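Local structure of StAR-related lipid transfer protein 13 (2PSO) at residues E103-W108 / Y123-M128; H99-D104 / A219-S224; V94-H99 / V138-K143. The protein acts as a GTPase-activating protein for RhoA, and perhaps for Cdc42, and carries at its end the lipid-binding START domain described here. All coordinates share one frame; numbering follows the deposited sequence.

Contact 1: residues E103-W108 / Y123-M128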
loop_
_atom_site.group_PDB
_atom_site.type_symbol
_atom_site.label_atom_id
_atom_site.label_comp_id
_atom_site.label_asym_id
_atom_site.label_seq_id
_atom_site.Cartn_x
_atom_site.Cartn_y
_atom_site.Cartn_z
ATOM N N GLU A 103 -4.043 12.400 -6.577
ATOM C CA GLU A 103 -4.213 13.168 -7.794
ATOM C C GLU A 103 -4.007 12.279 -9.024
ATOM O O GLU A 103 -4.363 12.650 -10.138
ATOM C CB GLU A 103 -3.243 14.354 -7.807
ATOM N N ASP A 104 -3.451 11.089 -8.823
ATOM C CA ASP A 104 -3.165 10.209 -9.944
ATOM C C ASP A 104 -4.276 9.220 -10.221
ATOM O O ASP A 104 -4.323 8.642 -11.304
ATOM C CB ASP A 104 -1.858 9.471 -9.704
ATOM C CG ASP A 104 -0.648 10.362 -9.906
ATOM O OD1 ASP A 104 -0.777 11.441 -10.548
ATOM O OD2 ASP A 104 0.439 9.977 -9.427
ATOM N N PHE A 105 -5.156 9.035 -9.237
ATOM C CA PHE A 105 -6.272 8.099 -9.306
ATOM C C PHE A 105 -7.282 8.453 -10.392
ATOM O O PHE A 105 -8.153 9.297 -10.158
ATOM C CB PHE A 105 -6.986 8.183 -7.981
ATOM C CG PHE A 105 -8.064 7.152 -7.783
ATOM C CD1 PHE A 105 -7.737 5.807 -7.609
ATOM C CD2 PHE A 105 -9.392 7.535 -7.687
ATOM C CE1 PHE A 105 -8.714 4.864 -7.384
ATOM C CE2 PHE A 105 -10.365 6.610 -7.471
ATOM C CZ PHE A 105 -10.037 5.266 -7.327
ATOM N N VAL A 106 -7.209 7.815 -11.560
ATOM C CA VAL A 106 -8.072 8.258 -12.651
ATOM C C VAL A 106 -9.346 7.486 -12.962
ATOM O O VAL A 106 -10.427 8.025 -12.777
ATOM C CB VAL A 106 -7.295 8.601 -13.928
ATOM C CG1 VAL A 106 -8.249 8.873 -15.084
ATOM C CG2 VAL A 106 -6.455 9.838 -13.676
ATOM N N GLN A 107 -9.280 6.266 -13.471
ATOM C CA GLN A 107 -10.535 5.665 -13.923
ATOM C C GLN A 107 -11.011 4.635 -12.931
ATOM O O GLN A 107 -10.306 3.673 -12.667
ATOM C CB GLN A 107 -10.384 4.979 -15.272
ATOM C CG GLN A 107 -9.342 5.544 -16.166
ATOM C CD GLN A 107 -9.557 5.102 -17.589
ATOM O OE1 GLN A 107 -10.588 5.412 -18.195
ATOM N NE2 GLN A 107 -8.595 4.361 -18.137
ATOM N N TRP A 108 -12.205 4.789 -12.393
ATOM C CA TRP A 108 -12.607 3.827 -11.407
ATOM C C TRP A 108 -13.999 3.292 -11.647
ATOM O O TRP A 108 -14.884 4.029 -12.080
ATOM C CB TRP A 108 -12.452 4.408 -10.000
ATOM C CG TRP A 108 -13.390 5.536 -9.669
ATOM C CD1 TRP A 108 -14.679 5.431 -9.219
ATOM C CD2 TRP A 108 -13.102 6.937 -9.740
ATOM N NE1 TRP A 108 -15.213 6.679 -9.023
ATOM C CE2 TRP A 108 -14.265 7.623 -9.326
ATOM C CE3 TRP A 108 -11.977 7.677 -10.120
ATOM C CZ2 TRP A 108 -14.334 9.022 -9.279
ATOM C CZ3 TRP A 108 -12.039 9.071 -10.078
ATOM C CH2 TRP A 108 -13.212 9.729 -9.659
ATOM N N TYR A 123 -9.157 0.375 -11.094
ATOM C CA TYR A 123 -8.717 1.751 -11.246
ATOM C C TYR A 123 -7.440 1.866 -12.040
ATOM O O TYR A 123 -6.770 0.876 -12.287
ATOM C CB TYR A 123 -8.509 2.418 -9.894
ATOM C CG TYR A 123 -7.563 1.706 -8.922
ATOM C CD1 TYR A 123 -6.220 2.086 -8.801
ATOM C CD2 TYR A 123 -8.028 0.687 -8.092
ATOM C CE1 TYR A 123 -5.366 1.459 -7.893
ATOM C CE2 TYR A 123 -7.185 0.051 -7.198
ATOM C CZ TYR A 123 -5.860 0.439 -7.096
ATOM O OH TYR A 123 -5.053 -0.205 -6.172
ATOM N N VAL A 124 -7.100 3.098 -12.418
ATOM C CA VAL A 124 -5.840 3.419 -13.096
ATOM C C VAL A 124 -5.116 4.457 -12.273
ATOM O O VAL A 124 -5.757 5.357 -11.760
ATOM C CB VAL A 124 -6.096 4.056 -14.448
ATOM C CG1 VAL A 124 -4.807 4.556 -15.032
ATOM C CG2 VAL A 124 -6.734 3.060 -15.387
ATOM N N LEU A 125 -3.798 4.322 -12.128
ATOM C CA LEU A 125 -2.970 5.386 -11.555
ATOM C C LEU A 125 -2.103 5.951 -12.658
ATOM O O LEU A 125 -1.418 5.198 -13.355
ATOM C CB LEU A 125 -2.057 4.870 -10.443
ATOM C CG LEU A 125 -2.676 4.199 -9.227
ATOM C CD1 LEU A 125 -1.680 4.168 -8.076
ATOM C CD2 LEU A 125 -3.910 4.949 -8.821
ATOM N N ASN A 126 -2.118 7.264 -12.835
ATOM C CA ASN A 126 -1.224 7.863 -13.812
ATOM C C ASN A 126 0.200 8.007 -13.276
ATOM O O ASN A 126 0.407 8.106 -12.067
ATOM C CB ASN A 126 -1.788 9.177 -14.337
ATOM C CG ASN A 126 -2.773 8.963 -15.470
ATOM O OD1 ASN A 126 -3.734 9.711 -15.628
ATOM N ND2 ASN A 126 -2.536 7.926 -16.266
ATOM N N SER A 127 1.176 7.994 -14.180
ATOM C CA SER A 127 2.593 7.966 -13.801
ATOM C C SER A 127 3.312 9.290 -14.059
ATOM O O SER A 127 2.967 10.018 -14.994
ATOM C CB SER A 127 3.309 6.838 -14.542
ATOM O OG SER A 127 2.698 5.585 -14.296
ATOM N N MET A 128 4.333 9.570 -13.244
ATOM C CA MET A 128 4.995 10.886 -13.212
ATOM C C MET A 128 5.739 11.264 -14.494
ATOM O O MET A 128 5.342 12.192 -15.197
ATOM C CB MET A 128 5.933 11.006 -11.997
ATOM C CG MET A 128 6.206 12.453 -11.561
ATOM S SD MET A 128 5.317 13.048 -10.083
ATOM C CE MET A 128 3.673 12.323 -10.238
#
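Phe105 and Leu125 form a single antiparallel bridge at the surface of the START domain, where the loop leading from helix 87-96 to strand 109-115 runs back along the end of strand 118-125. It is a non-hydrogen-bonded pair, with the bonds coming from its neighbours. Asn126 N gives its hydrogen to Asp104 O over 3.0 Å, and Val106 N gives its own to Val124 O over 2.9 Å, both nearly straight. The CB and carboxylate of Asp104 lie against the Asn126 backbone, though OD2 and Asn126 O are both acceptors and make no bond. On one side of this strip the contact is apolar. Phe105 CB points away from the strand, but with CG anti to the backbone N (chi1 -172°) the ring swings back to meet it. Its CE1 lies 3.5 Å from Tyr123 CB, and its CD1 is 4.1 Å from Leu125 CD2, which sits at the ring edge. The Phe105 and Tyr123 rings meet obliquely, planes 41° apart, and Tyr123 is also stacked on Phe136 of the next strand. Large apolar groups suit this side, where the aliphatic part of Arg98 adds to the packing. The other side is more polar: the extended Gln107 side chain lies along Val124, its CG and the amide NE2 both against CG2, while Val106 CG2 rests 3.4 Å from the amide oxygen OD1 of Asn126. Because the bonds are all main chain to main chain, the path of the loop probably depends more on peptide groups than on particular side chains.

Contact 2: residues H99-D104 / A219-S224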
loop_
_atom_site.group_PDB
_atom_site.type_symbol
_atom_site.label_atom_id
_atom_site.label_comp_id
_atom_site.label_asym_id
_atom_site.label_seq_id
_atom_site.Cartn_x
_atom_site.Cartn_y
_atom_site.Cartn_z
ATOM N N HIS A 99 -10.303 9.910 -4.668
ATOM C CA HIS A 99 -10.121 11.050 -5.546
ATOM C C HIS A 99 -9.792 12.245 -4.671
ATOM O O HIS A 99 -9.156 13.195 -5.129
ATOM C CB HIS A 99 -11.362 11.298 -6.392
ATOM C CG HIS A 99 -12.644 11.145 -5.636
ATOM N ND1 HIS A 99 -13.304 12.215 -5.064
ATOM C CD2 HIS A 99 -13.382 10.045 -5.339
ATOM C CE1 HIS A 99 -14.396 11.781 -4.455
ATOM N NE2 HIS A 99 -14.462 10.468 -4.600
ATOM N N LEU A 100 -10.187 12.172 -3.404
ATOM C CA LEU A 100 -9.847 13.199 -2.424
ATOM C C LEU A 100 -8.438 13.109 -1.858
ATOM O O LEU A 100 -8.076 13.914 -1.008
ATOM C CB LEU A 100 -10.821 13.172 -1.246
ATOM C CG LEU A 100 -12.007 14.135 -1.100
ATOM C CD1 LEU A 100 -12.519 14.643 -2.425
ATOM C CD2 LEU A 100 -13.122 13.430 -0.321
ATOM N N TRP A 101 -7.647 12.124 -2.256
ATOM C CA TRP A 101 -6.278 12.052 -1.706
ATOM C C TRP A 101 -5.174 11.538 -2.627
ATOM O O TRP A 101 -4.040 11.332 -2.187
ATOM C CB TRP A 101 -6.229 11.304 -0.389
ATOM C CG TRP A 101 -6.868 9.925 -0.331
ATOM C CD1 TRP A 101 -8.110 9.627 0.143
ATOM C CD2 TRP A 101 -6.254 8.669 -0.640
ATOM N NE1 TRP A 101 -8.315 8.278 0.136
ATOM C CE2 TRP A 101 -7.188 7.666 -0.351
ATOM C CE3 TRP A 101 -5.008 8.295 -1.141
ATOM C CZ2 TRP A 101 -6.923 6.308 -0.567
ATOM C CZ3 TRP A 101 -4.753 6.946 -1.364
ATOM C CH2 TRP A 101 -5.703 5.975 -1.079
ATOM N N ASP A 102 -5.527 11.332 -3.893
ATOM C CA ASP A 102 -4.633 10.800 -4.863
ATOM C C ASP A 102 -4.956 11.517 -6.162
ATOM O O ASP A 102 -5.998 11.279 -6.775
ATOM C CB ASP A 102 -4.849 9.302 -4.999
ATOM C CG ASP A 102 -3.795 8.631 -5.858
ATOM O OD1 ASP A 102 -3.051 9.339 -6.576
ATOM O OD2 ASP A 102 -3.717 7.379 -5.823
ATOM N N GLU A 103 -4.043 12.400 -6.577
ATOM C CA GLU A 103 -4.213 13.168 -7.794
ATOM C C GLU A 103 -4.007 12.279 -9.024
ATOM O O GLU A 103 -4.363 12.650 -10.138
ATOM C CB GLU A 103 -3.243 14.354 -7.807
ATOM N N ASP A 104 -3.451 11.089 -8.823
ATOM C CA ASP A 104 -3.165 10.209 -9.944
ATOM C C ASP A 104 -4.276 9.220 -10.221
ATOM O O ASP A 104 -4.323 8.642 -11.304
ATOM C CB ASP A 104 -1.858 9.471 -9.704
ATOM C CG ASP A 104 -0.648 10.362 -9.906
ATOM O OD1 ASP A 104 -0.777 11.441 -10.548
ATOM O OD2 ASP A 104 0.439 9.977 -9.427
ATOM N N ALA A 219 0.266 9.315 4.057
ATOM C CA ALA A 219 0.385 10.677 4.587
ATOM C C ALA A 219 -0.661 11.551 3.926
ATOM O O ALA A 219 -1.199 12.465 4.548
ATOM C CB ALA A 219 1.755 11.227 4.321
ATOM N N ARG A 220 -0.933 11.266 2.655
ATOM C CA ARG A 220 -1.939 11.988 1.921
ATOM C C ARG A 220 -3.315 11.670 2.478
ATOM O O ARG A 220 -4.146 12.573 2.659
ATOM C CB ARG A 220 -1.873 11.638 0.459
ATOM C CG ARG A 220 -0.742 12.312 -0.212
ATOM C CD ARG A 220 -0.827 12.141 -1.684
ATOM N NE ARG A 220 -1.137 10.765 -2.025
ATOM C CZ ARG A 220 -0.378 10.021 -2.806
ATOM N NH1 ARG A 220 0.716 10.546 -3.318
ATOM N NH2 ARG A 220 -0.723 8.774 -3.086
ATOM N N ILE A 221 -3.555 10.401 2.792
ATOM C CA ILE A 221 -4.820 10.052 3.402
ATOM C C ILE A 221 -4.992 10.866 4.662
ATOM O O ILE A 221 -6.073 11.413 4.912
ATOM C CB ILE A 221 -4.891 8.600 3.763
ATOM C CG1 ILE A 221 -4.997 7.763 2.474
ATOM C CG2 ILE A 221 -6.075 8.384 4.709
ATOM C CD1 ILE A 221 -4.774 6.304 2.664
ATOM N N ARG A 222 -3.917 10.984 5.439
ATOM C CA ARG A 222 -3.983 11.766 6.658
ATOM C C ARG A 222 -4.278 13.229 6.359
ATOM O O ARG A 222 -5.246 13.788 6.894
ATOM C CB ARG A 222 -2.696 11.641 7.442
ATOM C CG ARG A 222 -2.680 12.442 8.703
ATOM C CD ARG A 222 -1.253 12.600 9.149
ATOM N NE ARG A 222 -0.450 13.240 8.111
ATOM C CZ ARG A 222 0.876 13.218 8.081
ATOM N NH1 ARG A 222 1.556 12.581 9.025
ATOM N NH2 ARG A 222 1.525 13.831 7.103
ATOM N N ASN A 223 -3.476 13.832 5.484
ATOM C CA ASN A 223 -3.672 15.225 5.110
ATOM C C ASN A 223 -5.084 15.548 4.647
ATOM O O ASN A 223 -5.588 16.638 4.885
ATOM C CB ASN A 223 -2.690 15.650 4.032
ATOM C CG ASN A 223 -1.246 15.568 4.494
ATOM O OD1 ASN A 223 -0.951 15.566 5.696
ATOM N ND2 ASN A 223 -0.331 15.479 3.534
ATOM N N SER A 224 -5.743 14.597 4.005
ATOM C CA SER A 224 -7.060 14.874 3.464
ATOM C C SER A 224 -8.146 14.987 4.550
ATOM O O SER A 224 -9.327 15.158 4.238
ATOM C CB SER A 224 -7.437 13.827 2.426
ATOM O OG SER A 224 -7.763 12.621 3.082
#
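Trp101 lies flat against the last turns of the C-terminal helix, forming an aromatic-aliphatic joint between that helix and the loop after helix 87-96. Its partner is Ile221, whose CG1 stands 3.5 Å from the centroid of the six-membered ring, 13° off the ring normal, a CH-pi contact over the face. CD1 continues across the same ring, 3.9 Å from Trp101 CH2. A beta-branched aliphatic chain suits this place, since it lays a methylene and a methyl over the flat indole. A chi1 of 52° sets Trp101 CG between the backbone N and the carbonyl carbon and turns the ring to its partner, while NE1 is bonded to Arg93 O. In the helix-grip fold of START domains the C-terminal helix packs across the curved sheet, and here the loop wedges in beside it. Were Trp101 replaced by an alanine, Ile221 would probably lose its flat partner and Arg93 O its indole donor, opening a gap between loop and helix. Ser224 CB lies 3.5 Å from Leu100 O, its OG hydrogen-bonded to Ile221 O. Arg220 reaches back along the loop, its NE 3.0 Å from Trp101 O. Asp102 OD1 lies over one face of the Arg220 guanidinium, 4.2 Å from NH2, so any attraction is probably of charge alone. That OD1 accepts from Asp104 N in an Asx turn, while OD2 forms a salt bridge with Arg98.

Contact 3: residues V94-H99 / V138-K143; sequences VLRERH and VLRTWK
The last turn of helix 87-96 meets strand 134-143 on the helix-facing side of the START sheet, with Leu95 forked between Trp142 and Arg140. Leu95 CG stands anti to the backbone N (chi1 -160°), which carries it toward the strand. CD1 lies over the face of Trp142, 4.1 Å from the centroid of the five-membered ring and 14° off its normal, a CH-pi contact. CD2 sits over one face of the Arg140 guanidinium, 3.4 Å from CZ, and the same CD2 also lies over one face of the Arg96 guanidinium. A leucine suits the place because its two branches can serve an aromatic ring and the flat, weakly hydrated faces of arginines together. Arg140 NH1 also makes a weak hydrogen bond of 3.3 Å to Leu95 O, a carbonyl near the helix's C-terminal end, where the helix dipole would probably welcome a positive charge. In the helix-grip fold, helices close over the curved sheet, and here a buried charge is carried into that interface. Arg96 NH2 comes 3.7 Å from Arg140 NH2, near the plane of the Arg140 group, the guanidinium planes 77° apart. Glu119 on the adjacent strand probably offsets this closeness of like charges, since one carboxylate oxygen pairs with Arg96 NH1 and the other with Arg140 NH2. Arg140 also makes a cation-pi contact with Tyr121. Arg96 NH1 approaches Trp142 CH2 obliquely at 3.6 Å, its guanidinium standing perpendicular to the ring.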
loop_
_atom_site.group_PDB
_atom_site.type_symbol
_atom_site.label_atom_id
_atom_site.label_comp_id
_atom_site.label_asym_id
_atom_site.label_seq_id
_atom_site.Cartn_x
_atom_site.Cartn_y
_atom_site.Cartn_z
ATOM N N VAL A 94 -10.691 5.632 2.383
ATOM C CA VAL A 94 -9.841 4.841 1.493
ATOM C C VAL A 94 -10.728 4.141 0.450
ATOM O O VAL A 94 -10.360 3.974 -0.710
ATOM C CB VAL A 94 -9.037 3.782 2.243
ATOM C CG1 VAL A 94 -8.271 2.935 1.255
ATOM C CG2 VAL A 94 -8.107 4.409 3.229
ATOM N N LEU A 95 -11.912 3.731 0.887
ATOM C CA LEU A 95 -12.709 2.841 0.099
ATOM C C LEU A 95 -13.463 3.573 -0.996
ATOM O O LEU A 95 -13.453 3.109 -2.136
ATOM C CB LEU A 95 -13.663 2.070 1.000
ATOM C CG LEU A 95 -14.291 0.769 0.511
ATOM C CD1 LEU A 95 -15.777 0.846 0.732
ATOM C CD2 LEU A 95 -14.029 0.553 -0.903
ATOM N N ARG A 96 -14.124 4.697 -0.685
ATOM C CA ARG A 96 -14.920 5.385 -1.724
ATOM C C ARG A 96 -14.488 6.814 -2.060
ATOM O O ARG A 96 -15.162 7.491 -2.836
ATOM C CB ARG A 96 -16.368 5.410 -1.323
ATOM C CG ARG A 96 -16.999 4.034 -1.072
ATOM C CD ARG A 96 -17.144 3.270 -2.370
ATOM N NE ARG A 96 -17.560 1.913 -2.052
ATOM C CZ ARG A 96 -17.449 0.878 -2.879
ATOM N NH1 ARG A 96 -17.861 -0.316 -2.476
ATOM N NH2 ARG A 96 -16.925 1.041 -4.094
ATOM N N GLU A 97 -13.378 7.288 -1.496
ATOM C CA GLU A 97 -13.078 8.713 -1.575
ATOM C C GLU A 97 -11.631 9.026 -1.959
ATOM O O GLU A 97 -11.061 10.007 -1.504
ATOM C CB GLU A 97 -13.394 9.382 -0.244
ATOM C CG GLU A 97 -14.868 9.506 0.024
ATOM C CD GLU A 97 -15.182 10.415 1.184
ATOM O OE1 GLU A 97 -14.477 10.366 2.221
ATOM O OE2 GLU A 97 -16.148 11.198 1.040
ATOM N N ARG A 98 -11.041 8.197 -2.803
ATOM C CA ARG A 98 -9.611 8.256 -3.017
ATOM C C ARG A 98 -9.275 9.378 -4.018
ATOM O O ARG A 98 -8.127 9.788 -4.175
ATOM C CB ARG A 98 -9.131 6.876 -3.461
ATOM C CG ARG A 98 -7.728 6.833 -3.908
ATOM C CD ARG A 98 -7.271 5.468 -4.244
ATOM N NE ARG A 98 -5.821 5.494 -4.380
ATOM C CZ ARG A 98 -5.078 4.437 -4.684
ATOM N NH1 ARG A 98 -5.649 3.253 -4.900
ATOM N NH2 ARG A 98 -3.765 4.573 -4.775
ATOM N N HIS A 99 -10.303 9.910 -4.668
ATOM C CA HIS A 99 -10.121 11.050 -5.546
ATOM C C HIS A 99 -9.792 12.245 -4.671
ATOM O O HIS A 99 -9.156 13.195 -5.129
ATOM C CB HIS A 99 -11.362 11.298 -6.392
ATOM C CG HIS A 99 -12.644 11.145 -5.636
ATOM N ND1 HIS A 99 -13.304 12.215 -5.064
ATOM C CD2 HIS A 99 -13.382 10.045 -5.339
ATOM C CE1 HIS A 99 -14.396 11.781 -4.455
ATOM N NE2 HIS A 99 -14.462 10.468 -4.600
ATOM N N VAL A 138 -8.912 -5.560 -8.941
ATOM C CA VAL A 138 -8.656 -6.095 -7.642
ATOM C C VAL A 138 -9.924 -6.677 -7.019
ATOM O O VAL A 138 -11.017 -6.191 -7.274
ATOM C CB VAL A 138 -8.053 -4.966 -6.831
ATOM C CG1 VAL A 138 -8.658 -4.876 -5.458
ATOM C CG2 VAL A 138 -6.577 -5.137 -6.793
ATOM N N LEU A 139 -9.786 -7.767 -6.275
ATOM C CA LEU A 139 -10.819 -8.234 -5.377
ATOM C C LEU A 139 -10.633 -7.487 -4.023
ATOM O O LEU A 139 -9.577 -7.604 -3.409
ATOM C CB LEU A 139 -10.605 -9.734 -5.205
ATOM C CG LEU A 139 -11.486 -10.576 -4.274
ATOM C CD1 LEU A 139 -12.887 -10.669 -4.812
ATOM C CD2 LEU A 139 -10.905 -11.983 -4.105
ATOM N N ARG A 140 -11.590 -6.680 -3.568
ATOM C CA ARG A 140 -11.451 -6.019 -2.247
ATOM C C ARG A 140 -12.566 -6.517 -1.400
ATOM O O ARG A 140 -13.681 -6.672 -1.884
ATOM C CB ARG A 140 -11.683 -4.495 -2.269
ATOM C CG ARG A 140 -11.362 -3.786 -3.519
ATOM C CD ARG A 140 -12.235 -2.598 -3.634
ATOM N NE ARG A 140 -11.503 -1.348 -3.532
ATOM C CZ ARG A 140 -12.073 -0.157 -3.607
ATOM N NH1 ARG A 140 -11.335 0.932 -3.494
ATOM N NH2 ARG A 140 -13.380 -0.055 -3.816
ATOM N N THR A 141 -12.304 -6.683 -0.121
ATOM C CA THR A 141 -13.366 -6.933 0.789
ATOM C C THR A 141 -13.064 -6.042 1.979
ATOM O O THR A 141 -11.913 -5.693 2.193
ATOM C CB THR A 141 -13.464 -8.465 1.141
ATOM O OG1 THR A 141 -14.288 -8.665 2.302
ATOM C CG2 THR A 141 -12.103 -9.080 1.381
ATOM N N TRP A 142 -14.069 -5.622 2.736
ATOM C CA TRP A 142 -13.780 -4.728 3.853
ATOM C C TRP A 142 -14.645 -5.135 4.999
ATOM O O TRP A 142 -15.610 -5.851 4.800
ATOM C CB TRP A 142 -14.016 -3.278 3.507
ATOM C CG TRP A 142 -15.364 -2.984 2.963
ATOM C CD1 TRP A 142 -16.407 -2.440 3.637
ATOM C CD2 TRP A 142 -15.821 -3.188 1.609
ATOM N NE1 TRP A 142 -17.498 -2.308 2.802
ATOM C CE2 TRP A 142 -17.168 -2.763 1.556
ATOM C CE3 TRP A 142 -15.231 -3.715 0.451
ATOM C CZ2 TRP A 142 -17.942 -2.858 0.403
ATOM C CZ3 TRP A 142 -16.001 -3.808 -0.700
ATOM C CH2 TRP A 142 -17.346 -3.369 -0.717
ATOM N N LYS A 143 -14.294 -4.678 6.195
ATOM C CA LYS A 143 -14.867 -5.214 7.397
ATOM C C LYS A 143 -14.856 -4.103 8.440
ATOM O O LYS A 143 -13.814 -3.547 8.708
ATOM C CB LYS A 143 -14.010 -6.404 7.855
ATOM C CG LYS A 143 -14.654 -7.374 8.863
ATOM C CD LYS A 143 -15.144 -8.665 8.204
#

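In the fold
The three contacts follow one continuous run of chain, from the end of helix 87-96 through the loop to strand 109-115, as it is fixed in turn to different parts of the domain. Contact 3 is buried and ties the helix end to strand 134-143 through arginines and a CH-pi contact. Contact 2, partly buried, binds the loop to helix 209-223 mostly through one indole face. Contact 1 lies at the surface and relies on main-chain bonds to strand 118-125, the sheet neighbour of strand 134-143. Contacts 1 and 2 share Glu103 and Asp104. Arg98, from the 94-99 segment of contact 3, packs on Phe105, Tyr123 and Leu125, joining contacts 1 and 3.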